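Local atomic coordinates of putative curved DNA-binding protein (PDB entry 4IPA), a protein that is an Arx1 protein of the methionine aminopeptidase-like M24 family, linked to ribosome biogenesis, and may also bind DNA. Residues 52-57 with 305-310; 274-279 with 293-298; 345-350 with 356-361; 374-379 with 383-388. One frame throughout, in Å; residues are numbered along the deposited sequence.

Interaction 1. Residues 52-57 with 305-310; sequences KIIDIC and SLRQLE
Arg307 reaches out of a short 3-10 turn and lays its bent side chain against one flank of helix 53-69, its methylene part on Ile54 and its guanidinium beside Cys57. The two longer side chains cross at a slant: Arg307 CD lies 4.0 Å from Ile54 CD1, and nearly as close to Ile54 CG1. Ile54 turns CG1 anti to its own backbone N (chi1 -165°), which carries the methyl end out to the arginine. One turn further on, Cys57 points its CB at the same partner; Cys57 CB comes to the guanidinium obliquely, 3.7 Å from Arg307 NH1. In the arginine chain, kinks at chi2 and chi3 (67°) set CD against Ile54 and NH1 beside Cys57. Its charge is met further along that helix, where NH2 forms a salt bridge with Asp61. With Arg307 cut back to an alanine, the contacts on Ile54 and Cys57 would go, and Asp61 would probably lose its salt-bridge mate. The turn that presents the arginine is braced from within: Ser305 OG accepts from Arg307 N in an ST turn, and Gln308 OE1 takes the Ser305 N-H at 2.7 Å, almost straight. Around this junction, Ile53 packs on strand 79-88, while Leu309 leans on helix 286-299 and Leu306 on helix 312-324.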
# COMPACT_ATOMS: atom_id res chain seq x y z
N LYS A 52 6.49 -17.06 12.81
CA LYS A 52 7.65 -16.24 12.55
C LYS A 52 7.45 -15.42 11.29
O LYS A 52 7.19 -15.97 10.21
CB LYS A 52 8.88 -17.14 12.39
CG LYS A 52 9.12 -18.07 13.56
CD LYS A 52 10.08 -19.19 13.21
CE LYS A 52 11.46 -18.66 12.84
NZ LYS A 52 12.37 -19.76 12.41
N ILE A 53 7.60 -14.11 11.41
CA ILE A 53 7.45 -13.22 10.27
C ILE A 53 8.29 -13.63 9.06
O ILE A 53 7.80 -13.57 7.92
CB ILE A 53 7.74 -11.74 10.67
CG1 ILE A 53 6.64 -11.24 11.60
CG2 ILE A 53 7.78 -10.85 9.44
CD1 ILE A 53 6.83 -9.81 12.06
N ILE A 54 9.54 -14.03 9.27
CA ILE A 54 10.40 -14.35 8.14
C ILE A 54 9.87 -15.56 7.35
O ILE A 54 10.06 -15.64 6.13
CB ILE A 54 11.89 -14.57 8.51
CG1 ILE A 54 12.76 -14.54 7.25
CG2 ILE A 54 12.10 -15.89 9.22
CD1 ILE A 54 13.88 -13.57 7.32
N ASP A 55 9.22 -16.49 8.04
CA ASP A 55 8.63 -17.64 7.38
C ASP A 55 7.45 -17.24 6.50
O ASP A 55 7.31 -17.74 5.38
CB ASP A 55 8.20 -18.69 8.41
CG ASP A 55 9.37 -19.38 9.07
OD1 ASP A 55 10.50 -19.29 8.53
OD2 ASP A 55 9.17 -20.03 10.12
N ILE A 56 6.61 -16.36 7.02
CA ILE A 56 5.45 -15.86 6.28
C ILE A 56 5.86 -15.11 5.01
O ILE A 56 5.33 -15.39 3.94
CB ILE A 56 4.58 -14.96 7.17
CG1 ILE A 56 4.27 -15.67 8.50
CG2 ILE A 56 3.28 -14.62 6.45
CD1 ILE A 56 3.56 -14.80 9.52
N CYS A 57 6.81 -14.18 5.13
CA CYS A 57 7.31 -13.45 3.97
C CYS A 57 7.90 -14.39 2.93
O CYS A 57 7.64 -14.24 1.73
CB CYS A 57 8.36 -12.42 4.38
SG CYS A 57 7.78 -11.11 5.46
N SER A 305 12.69 -6.94 -1.57
CA SER A 305 13.33 -7.09 -0.27
C SER A 305 14.73 -7.66 -0.48
O SER A 305 14.91 -8.55 -1.30
CB SER A 305 12.52 -8.03 0.62
OG SER A 305 13.21 -8.28 1.83
N LEU A 306 15.71 -7.16 0.26
CA LEU A 306 17.04 -7.78 0.25
C LEU A 306 17.01 -9.28 0.55
O LEU A 306 17.86 -10.03 0.07
CB LEU A 306 17.97 -7.09 1.24
CG LEU A 306 18.36 -5.63 1.03
CD1 LEU A 306 19.39 -5.23 2.10
CD2 LEU A 306 18.91 -5.38 -0.36
N ARG A 307 16.07 -9.73 1.37
CA ARG A 307 15.98 -11.16 1.65
C ARG A 307 15.65 -11.97 0.40
O ARG A 307 15.83 -13.18 0.38
CB ARG A 307 14.96 -11.46 2.75
CG ARG A 307 15.11 -12.87 3.33
CD ARG A 307 13.81 -13.67 3.36
NE ARG A 307 13.29 -14.01 2.04
CZ ARG A 307 12.13 -13.57 1.55
NH1 ARG A 307 11.38 -12.76 2.30
NH2 ARG A 307 11.72 -13.93 0.34
N GLN A 308 15.19 -11.31 -0.66
CA GLN A 308 14.80 -12.03 -1.86
C GLN A 308 15.99 -12.36 -2.73
O GLN A 308 15.90 -13.23 -3.60
CB GLN A 308 13.78 -11.23 -2.68
CG GLN A 308 12.36 -11.31 -2.16
CD GLN A 308 11.44 -10.33 -2.87
OE1 GLN A 308 11.65 -9.11 -2.81
NE2 GLN A 308 10.42 -10.86 -3.56
N LEU A 309 17.09 -11.65 -2.53
CA LEU A 309 18.27 -11.83 -3.38
C LEU A 309 18.90 -13.20 -3.14
O LEU A 309 18.61 -13.84 -2.14
CB LEU A 309 19.28 -10.71 -3.15
CG LEU A 309 18.77 -9.32 -3.53
CD1 LEU A 309 19.88 -8.28 -3.40
CD2 LEU A 309 18.24 -9.34 -4.93
N GLU A 310 19.77 -13.63 -4.06
CA GLU A 310 20.40 -14.95 -3.99
C GLU A 310 21.27 -15.15 -2.75
O GLU A 310 21.31 -16.25 -2.20
CB GLU A 310 21.25 -15.22 -5.24
CG GLU A 310 20.46 -15.36 -6.53
CD GLU A 310 21.36 -15.58 -7.75
OE1 GLU A 310 22.52 -16.03 -7.57
OE2 GLU A 310 20.91 -15.30 -8.88

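Interaction 2. Residues 274-279 with 293-298; sequences HRRTNN and SEVQKK
The side chain of Arg276 runs from the end of strand 273-276 across helix 286-299, where Val295 and Gln296 receive it. The close-packed part lies at its aliphatic half. Arg276 CD comes within 3.6 Å of Gln296 CA, directly against the helix backbone, and also touches Val295 CG1 at 4.1 Å. Val295 holds CG1 anti to its backbone N (chi1 166°), which sets CG1 against Arg276 CG and CD, and the two side chains slide past one another in opposite directions. Phe328 of strand 328-330 touches both of them, and Phe304 of strand 304-305 packs on Val295. This is helix-on-sheet packing: helix 286-299 lies beside a small antiparallel sheet in which 273-276 is the middle strand, flanked by 304-305 and 328-330. Toward solvent the contact changes character. There the exposed Gln296, its chain extended beyond CG, spreads over one face of the Arg276 guanidinium, with CG 3.9 Å above the plane and over its centre. The amide and guanidinium planes are stacked, 25° apart. Arg276 NH2 and Gln296 NE2 approach to 3.5 Å, but both are donors, and the meeting is one of stacked groups without a hydrogen bond. The guanidinium is held instead by the helix and the residue after it: NH1 donates to Gly300 O just past the helix end, and NE is hydrogen-bonded to Tyr292 OH within it.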
# COMPACT_ATOMS: atom_id res chain seq x y z
N HIS A 274 13.71 -1.95 -0.92
CA HIS A 274 14.39 -1.04 -1.85
C HIS A 274 13.75 -1.15 -3.24
O HIS A 274 12.93 -2.02 -3.49
CB HIS A 274 15.88 -1.41 -2.01
CG HIS A 274 16.65 -1.46 -0.72
ND1 HIS A 274 17.68 -0.58 -0.44
CD2 HIS A 274 16.58 -2.31 0.33
CE1 HIS A 274 18.20 -0.88 0.74
NE2 HIS A 274 17.54 -1.91 1.23
N ARG A 275 14.15 -0.26 -4.14
CA ARG A 275 13.81 -0.41 -5.56
C ARG A 275 14.85 0.30 -6.43
O ARG A 275 15.43 1.30 -6.02
CB ARG A 275 12.40 0.11 -5.86
CG ARG A 275 12.30 1.61 -6.08
CD ARG A 275 10.90 1.97 -6.56
NE ARG A 275 10.75 3.41 -6.75
CZ ARG A 275 11.05 4.05 -7.88
NH1 ARG A 275 11.52 3.39 -8.93
NH2 ARG A 275 10.90 5.36 -7.95
N ARG A 276 15.06 -0.24 -7.63
CA ARG A 276 15.94 0.41 -8.60
C ARG A 276 15.34 1.71 -9.08
O ARG A 276 14.14 1.76 -9.33
CB ARG A 276 16.12 -0.49 -9.82
CG ARG A 276 17.50 -1.07 -9.97
CD ARG A 276 17.58 -1.98 -11.19
NE ARG A 276 17.84 -1.20 -12.38
CZ ARG A 276 16.97 -1.01 -13.37
NH1 ARG A 276 15.77 -1.57 -13.31
NH2 ARG A 276 17.32 -0.28 -14.41
N THR A 277 16.15 2.76 -9.19
CA THR A 277 15.74 4.01 -9.84
C THR A 277 16.32 4.10 -11.24
O THR A 277 17.08 3.23 -11.67
CB THR A 277 16.23 5.26 -9.08
OG1 THR A 277 17.65 5.35 -9.17
CG2 THR A 277 15.81 5.22 -7.61
N ASN A 278 15.99 5.17 -11.95
CA ASN A 278 16.52 5.36 -13.30
C ASN A 278 17.82 6.19 -13.38
O ASN A 278 18.30 6.47 -14.48
CB ASN A 278 15.44 5.89 -14.26
CG ASN A 278 14.43 4.82 -14.67
OD1 ASN A 278 13.22 4.98 -14.49
ND2 ASN A 278 14.92 3.71 -15.22
N ASN A 279 18.38 6.56 -12.23
CA ASN A 279 19.68 7.23 -12.19
C ASN A 279 20.81 6.41 -12.83
O ASN A 279 20.82 5.18 -12.76
CB ASN A 279 20.07 7.59 -10.75
CG ASN A 279 19.20 8.69 -10.18
OD1 ASN A 279 18.64 9.52 -10.91
ND2 ASN A 279 19.09 8.72 -8.85
N SER A 293 22.66 -5.79 -11.18
CA SER A 293 22.22 -6.56 -12.34
C SER A 293 21.24 -7.64 -11.95
O SER A 293 20.26 -7.85 -12.64
CB SER A 293 23.40 -7.16 -13.10
OG SER A 293 24.15 -6.11 -13.67
N GLU A 294 21.51 -8.32 -10.85
CA GLU A 294 20.55 -9.30 -10.34
C GLU A 294 19.16 -8.68 -10.17
O GLU A 294 18.14 -9.30 -10.48
CB GLU A 294 21.01 -9.88 -9.00
CG GLU A 294 19.99 -10.80 -8.35
CD GLU A 294 20.38 -11.24 -6.95
OE1 GLU A 294 21.36 -10.72 -6.41
OE2 GLU A 294 19.69 -12.12 -6.38
N VAL A 295 19.13 -7.44 -9.69
CA VAL A 295 17.86 -6.78 -9.38
C VAL A 295 17.19 -6.26 -10.65
O VAL A 295 15.98 -6.40 -10.83
CB VAL A 295 18.05 -5.64 -8.38
CG1 VAL A 295 16.81 -4.76 -8.34
CG2 VAL A 295 18.38 -6.18 -7.00
N GLN A 296 17.98 -5.68 -11.54
CA GLN A 296 17.43 -5.19 -12.79
C GLN A 296 16.70 -6.32 -13.52
O GLN A 296 15.58 -6.14 -14.00
CB GLN A 296 18.52 -4.62 -13.69
CG GLN A 296 18.03 -4.33 -15.10
CD GLN A 296 18.99 -3.46 -15.89
OE1 GLN A 296 20.21 -3.56 -15.73
NE2 GLN A 296 18.45 -2.58 -16.74
N LYS A 297 17.33 -7.48 -13.57
CA LYS A 297 16.76 -8.62 -14.27
C LYS A 297 15.55 -9.23 -13.58
O LYS A 297 14.56 -9.57 -14.23
CB LYS A 297 17.84 -9.67 -14.54
CG LYS A 297 18.86 -9.22 -15.59
CD LYS A 297 20.13 -10.07 -15.52
CE LYS A 297 20.84 -10.16 -16.88
NZ LYS A 297 22.11 -10.96 -16.82
N LYS A 298 15.59 -9.37 -12.27
CA LYS A 298 14.46 -9.99 -11.60
C LYS A 298 13.30 -9.00 -11.36
O LYS A 298 12.14 -9.31 -11.60
CB LYS A 298 14.93 -10.65 -10.30
CG LYS A 298 13.82 -11.18 -9.42
CD LYS A 298 13.95 -12.68 -9.21
CE LYS A 298 13.41 -13.11 -7.86
NZ LYS A 298 12.18 -13.94 -7.98

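Interaction 3. Residues 345-350 with 356-361; sequences LLTTIA and ITRIGG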
# COMPACT_ATOMS: atom_id res chain seq x y z
N LEU A 345 -4.44 0.63 4.77
CA LEU A 345 -5.03 -0.03 3.61
C LEU A 345 -4.40 0.53 2.35
O LEU A 345 -4.04 1.71 2.28
CB LEU A 345 -6.53 0.20 3.58
CG LEU A 345 -7.32 -0.41 4.74
CD1 LEU A 345 -8.70 0.26 4.86
CD2 LEU A 345 -7.44 -1.92 4.55
N LEU A 346 -4.30 -0.31 1.33
CA LEU A 346 -3.73 0.10 0.07
C LEU A 346 -4.52 -0.63 -1.00
O LEU A 346 -4.63 -1.87 -0.99
CB LEU A 346 -2.23 -0.21 -0.01
CG LEU A 346 -1.39 0.68 -0.95
CD1 LEU A 346 0.14 0.57 -0.73
CD2 LEU A 346 -1.75 0.43 -2.41
N THR A 347 -5.10 0.15 -1.90
CA THR A 347 -5.93 -0.37 -2.96
C THR A 347 -5.38 0.15 -4.28
O THR A 347 -5.08 1.33 -4.41
CB THR A 347 -7.39 0.14 -2.79
OG1 THR A 347 -7.87 -0.18 -1.47
CG2 THR A 347 -8.31 -0.49 -3.83
N THR A 348 -5.26 -0.73 -5.26
CA THR A 348 -4.92 -0.28 -6.61
C THR A 348 -6.20 -0.06 -7.41
O THR A 348 -6.98 -0.99 -7.59
CB THR A 348 -4.01 -1.29 -7.32
OG1 THR A 348 -2.75 -1.34 -6.65
CG2 THR A 348 -3.79 -0.88 -8.81
N ILE A 349 -6.44 1.17 -7.86
CA ILE A 349 -7.67 1.50 -8.57
C ILE A 349 -7.46 1.89 -10.03
O ILE A 349 -6.37 2.30 -10.44
CB ILE A 349 -8.42 2.68 -7.93
CG1 ILE A 349 -7.60 3.97 -8.10
CG2 ILE A 349 -8.80 2.37 -6.48
CD1 ILE A 349 -8.27 5.22 -7.57
N ALA A 350 -8.54 1.79 -10.80
CA ALA A 350 -8.59 2.36 -12.13
C ALA A 350 -9.69 3.43 -12.19
O ALA A 350 -10.77 3.26 -11.63
CB ALA A 350 -8.84 1.29 -13.17
N ILE A 356 -14.62 5.00 -10.48
CA ILE A 356 -13.48 4.33 -9.89
C ILE A 356 -13.78 2.88 -9.62
O ILE A 356 -14.74 2.55 -8.91
CB ILE A 356 -13.03 5.04 -8.59
CG1 ILE A 356 -12.29 6.33 -8.94
CG2 ILE A 356 -12.17 4.10 -7.73
CD1 ILE A 356 -11.70 7.05 -7.77
N THR A 357 -12.92 2.02 -10.18
CA THR A 357 -12.97 0.57 -9.97
C THR A 357 -11.77 0.09 -9.15
O THR A 357 -10.61 0.47 -9.43
CB THR A 357 -12.90 -0.18 -11.32
OG1 THR A 357 -13.92 0.32 -12.19
CG2 THR A 357 -13.12 -1.68 -11.13
N ARG A 358 -12.03 -0.75 -8.16
CA ARG A 358 -10.95 -1.33 -7.36
C ARG A 358 -10.41 -2.56 -8.07
O ARG A 358 -10.96 -3.65 -7.95
CB ARG A 358 -11.44 -1.71 -5.95
CG ARG A 358 -12.19 -0.60 -5.22
CD ARG A 358 -12.56 -0.99 -3.77
NE ARG A 358 -13.76 -0.26 -3.32
CZ ARG A 358 -13.89 0.36 -2.15
NH1 ARG A 358 -12.91 0.34 -1.26
NH2 ARG A 358 -15.03 0.99 -1.86
N ILE A 359 -9.35 -2.39 -8.85
CA ILE A 359 -8.78 -3.52 -9.58
C ILE A 359 -8.30 -4.57 -8.60
O ILE A 359 -8.55 -5.76 -8.75
CB ILE A 359 -7.58 -3.08 -10.43
CG1 ILE A 359 -7.89 -1.79 -11.19
CG2 ILE A 359 -7.14 -4.19 -11.36
CD1 ILE A 359 -6.67 -1.20 -11.88
N GLY A 360 -7.58 -4.10 -7.58
CA GLY A 360 -6.93 -4.97 -6.62
C GLY A 360 -6.80 -4.30 -5.27
O GLY A 360 -6.29 -3.18 -5.14
N GLY A 361 -7.28 -4.99 -4.25
CA GLY A 361 -7.20 -4.46 -2.91
C GLY A 361 -7.58 -5.51 -1.92
O GLY A 361 -7.84 -6.66 -2.29
O HOH W 1 -10.50 -0.80 -0.94
O HOH W 2 -13.15 2.46 -13.30
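Four backbone hydrogen bonds tie strand 345-350 to 356-361, in two reciprocal pairs. Thr348 N donates to Gly360 O at 2.7 Å, and Gly360 N returns a bond to Thr348 O. Nearer the hairpin turn, Ala350 N reaches Thr357 O at 2.8 Å and Thr357 N reaches Ala350 O at 2.9 Å. Two waters extend the polar seam. One donates to Thr347 OG1 and accepts from Arg358 NH1, lying in the guanidinium plane at its edge; the other links Ala350 O with Thr357 OG1. The second terminal nitrogen of Arg358, NH2, has a salt bridge to Glu162 of helix 148-167. Outward from the backbone, Ile349 CD1 meets Ile356 CD1, 3.9 Å apart. Ile349 holds CG1 between its backbone N and carbonyl carbon (chi1 67°), which brings CD1 over Ile356, while Leu165 and Val253 add further contacts to Ile349. A serine in place of Ile349 would probably open a gap between Ile356 and Leu165 and set a hydroxyl among apolar groups. On the other face Ile359 CD1 presses on Ala350 CB at 3.5 Å. Along the strand, Thr347 CG2 meets Arg358 CB at 4.0 Å and lies close to Gly361, where a CB would run into that methyl. Ile359 and Gly360 both stand opposite Thr348, forming a classic beta bulge in the second strand of an antiparallel hairpin, which lies at an edge of a sheet in what is probably the pita-bread fold, as in M24 relatives.

Interaction 4. Residues 374-379 with 383-388; sequences KKIEDE and KILEQP
Glu379 O accepts the backbone N-H of Lys383 at 3.0 Å, an i to i+4 bond at the first turn of helix 379-386, with the donor tilted 26° from the carbonyl plane. The lysine side chain crowds the same oxygen with its CG, a tight contact that is not a bond. Further out, Glu379 bends at chi2 (-60°), folding its carboxylate back over the lysine, and OE1 lies 3.3 Å from Lys383 CE. The extended lysine chain carries NZ onward to 4.3 Å from that OE1, too far for a salt bridge, though the opposite charges probably still attract. The motif is a helix start with Asp378 as N-cap: its OD1 accepts from Ile381 N, and its OD2 forms a salt bridge with Lys202 of helix 193-205. On the inward side, the loop leading into the helix folds back on it. Ile376 CD1 touches Leu385 CD1 at 4.2 Å, and both residues rest on Tyr159 of helix 148-167. Ile376 also meets Val203 of helix 193-205, while the neighbouring Ile384 packs on Leu199 of that helix.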
# COMPACT_ATOMS: atom_id res chain seq x y z
N LYS A 374 -18.24 5.45 19.12
CA LYS A 374 -17.84 6.54 18.23
C LYS A 374 -18.45 6.43 16.83
O LYS A 374 -18.72 5.33 16.33
CB LYS A 374 -16.33 6.68 18.19
CG LYS A 374 -15.75 6.66 19.59
CD LYS A 374 -14.41 7.35 19.68
CE LYS A 374 -13.99 7.35 21.15
NZ LYS A 374 -12.59 7.81 21.35
N LYS A 375 -18.67 7.59 16.23
CA LYS A 375 -19.37 7.68 14.97
C LYS A 375 -18.98 8.98 14.30
O LYS A 375 -18.73 9.98 14.97
CB LYS A 375 -20.89 7.66 15.22
CG LYS A 375 -21.71 7.27 14.01
CD LYS A 375 -23.20 7.23 14.33
CE LYS A 375 -23.99 6.68 13.14
NZ LYS A 375 -25.46 6.71 13.37
N ILE A 376 -18.91 8.97 12.97
CA ILE A 376 -18.72 10.21 12.23
C ILE A 376 -20.01 11.00 12.25
O ILE A 376 -21.07 10.48 11.90
CB ILE A 376 -18.37 9.95 10.78
CG1 ILE A 376 -17.04 9.20 10.68
CG2 ILE A 376 -18.34 11.27 10.01
CD1 ILE A 376 -16.68 8.80 9.27
N GLU A 377 -19.93 12.27 12.64
CA GLU A 377 -21.12 13.10 12.70
C GLU A 377 -21.06 14.31 11.78
O GLU A 377 -22.09 14.92 11.48
CB GLU A 377 -21.41 13.50 14.15
CG GLU A 377 -21.91 12.31 14.96
CD GLU A 377 -21.96 12.56 16.45
OE1 GLU A 377 -21.58 13.67 16.89
OE2 GLU A 377 -22.37 11.65 17.19
N ASP A 378 -19.87 14.65 11.30
CA ASP A 378 -19.71 15.80 10.44
C ASP A 378 -20.54 15.64 9.17
O ASP A 378 -20.47 14.61 8.51
CB ASP A 378 -18.23 16.02 10.09
CG ASP A 378 -18.01 17.18 9.15
OD1 ASP A 378 -18.10 16.96 7.92
OD2 ASP A 378 -17.77 18.31 9.63
N GLU A 379 -21.35 16.66 8.86
CA GLU A 379 -22.29 16.58 7.74
C GLU A 379 -21.61 16.53 6.39
O GLU A 379 -22.03 15.80 5.50
CB GLU A 379 -23.29 17.75 7.77
CG GLU A 379 -24.60 17.45 8.52
CD GLU A 379 -25.38 16.28 7.92
OE1 GLU A 379 -25.54 16.23 6.68
OE2 GLU A 379 -25.84 15.42 8.71
N LYS A 383 -22.02 13.34 3.85
CA LYS A 383 -22.51 13.59 2.51
C LYS A 383 -21.57 13.00 1.44
O LYS A 383 -22.01 12.28 0.53
CB LYS A 383 -22.76 15.09 2.32
CG LYS A 383 -23.90 15.64 3.16
CD LYS A 383 -24.08 17.15 2.95
CE LYS A 383 -25.25 17.70 3.78
NZ LYS A 383 -25.44 19.17 3.61
N ILE A 384 -20.28 13.26 1.57
CA ILE A 384 -19.28 12.61 0.72
C ILE A 384 -19.45 11.08 0.69
O ILE A 384 -19.47 10.47 -0.37
CB ILE A 384 -17.84 12.97 1.14
CG1 ILE A 384 -17.59 14.47 0.93
CG2 ILE A 384 -16.83 12.17 0.35
CD1 ILE A 384 -16.47 15.02 1.78
N LEU A 385 -19.61 10.48 1.86
CA LEU A 385 -19.80 9.03 1.95
C LEU A 385 -21.02 8.53 1.19
O LEU A 385 -21.08 7.35 0.82
CB LEU A 385 -19.90 8.59 3.41
CG LEU A 385 -18.53 8.60 4.10
CD1 LEU A 385 -18.67 8.24 5.57
CD2 LEU A 385 -17.62 7.62 3.38
N GLU A 386 -22.00 9.40 0.95
CA GLU A 386 -23.19 9.04 0.17
C GLU A 386 -22.92 9.05 -1.34
O GLU A 386 -23.64 8.40 -2.10
CB GLU A 386 -24.36 9.97 0.50
CG GLU A 386 -24.95 9.76 1.89
CD GLU A 386 -25.25 8.28 2.17
OE1 GLU A 386 -26.05 7.69 1.42
OE2 GLU A 386 -24.69 7.72 3.13
N GLN A 387 -21.89 9.78 -1.77
CA GLN A 387 -21.52 9.82 -3.18
C GLN A 387 -21.07 8.44 -3.65
O GLN A 387 -20.45 7.69 -2.90
CB GLN A 387 -20.40 10.83 -3.40
CG GLN A 387 -20.70 12.22 -2.91
CD GLN A 387 -19.47 13.10 -2.94
OE1 GLN A 387 -19.45 14.19 -2.34
NE2 GLN A 387 -18.41 12.63 -3.61
N PRO A 388 -21.39 8.10 -4.90
CA PRO A 388 -21.02 6.79 -5.43
C PRO A 388 -19.55 6.79 -5.85
O PRO A 388 -18.97 7.86 -6.04
CB PRO A 388 -21.92 6.65 -6.66
CG PRO A 388 -22.11 8.06 -7.13
CD PRO A 388 -22.12 8.92 -5.89

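How the interactions relate
Interactions 1 and 2 adjoin: interaction 2 is nested whole in the loop that interaction 1 closes, and the two meet where Glu310 N probably donates to Glu294 OE2 and Leu309 packs on Val295. Each turns on an arginine whose methylenes cover apolar groups while its charged end bonds outside the two segments. Interaction 3, nearest the chain centre at about 10 Å, is the most buried and relies on backbone hydrogen bonds between strands. Interaction 4, on the opposite side of the chain's centre from interactions 1 and 2, pairs an exposed Glu-Lys approach with a separate small apolar patch. Helix 148-167 lies against both interactions 3 and 4, whose centres are about 21 Å apart.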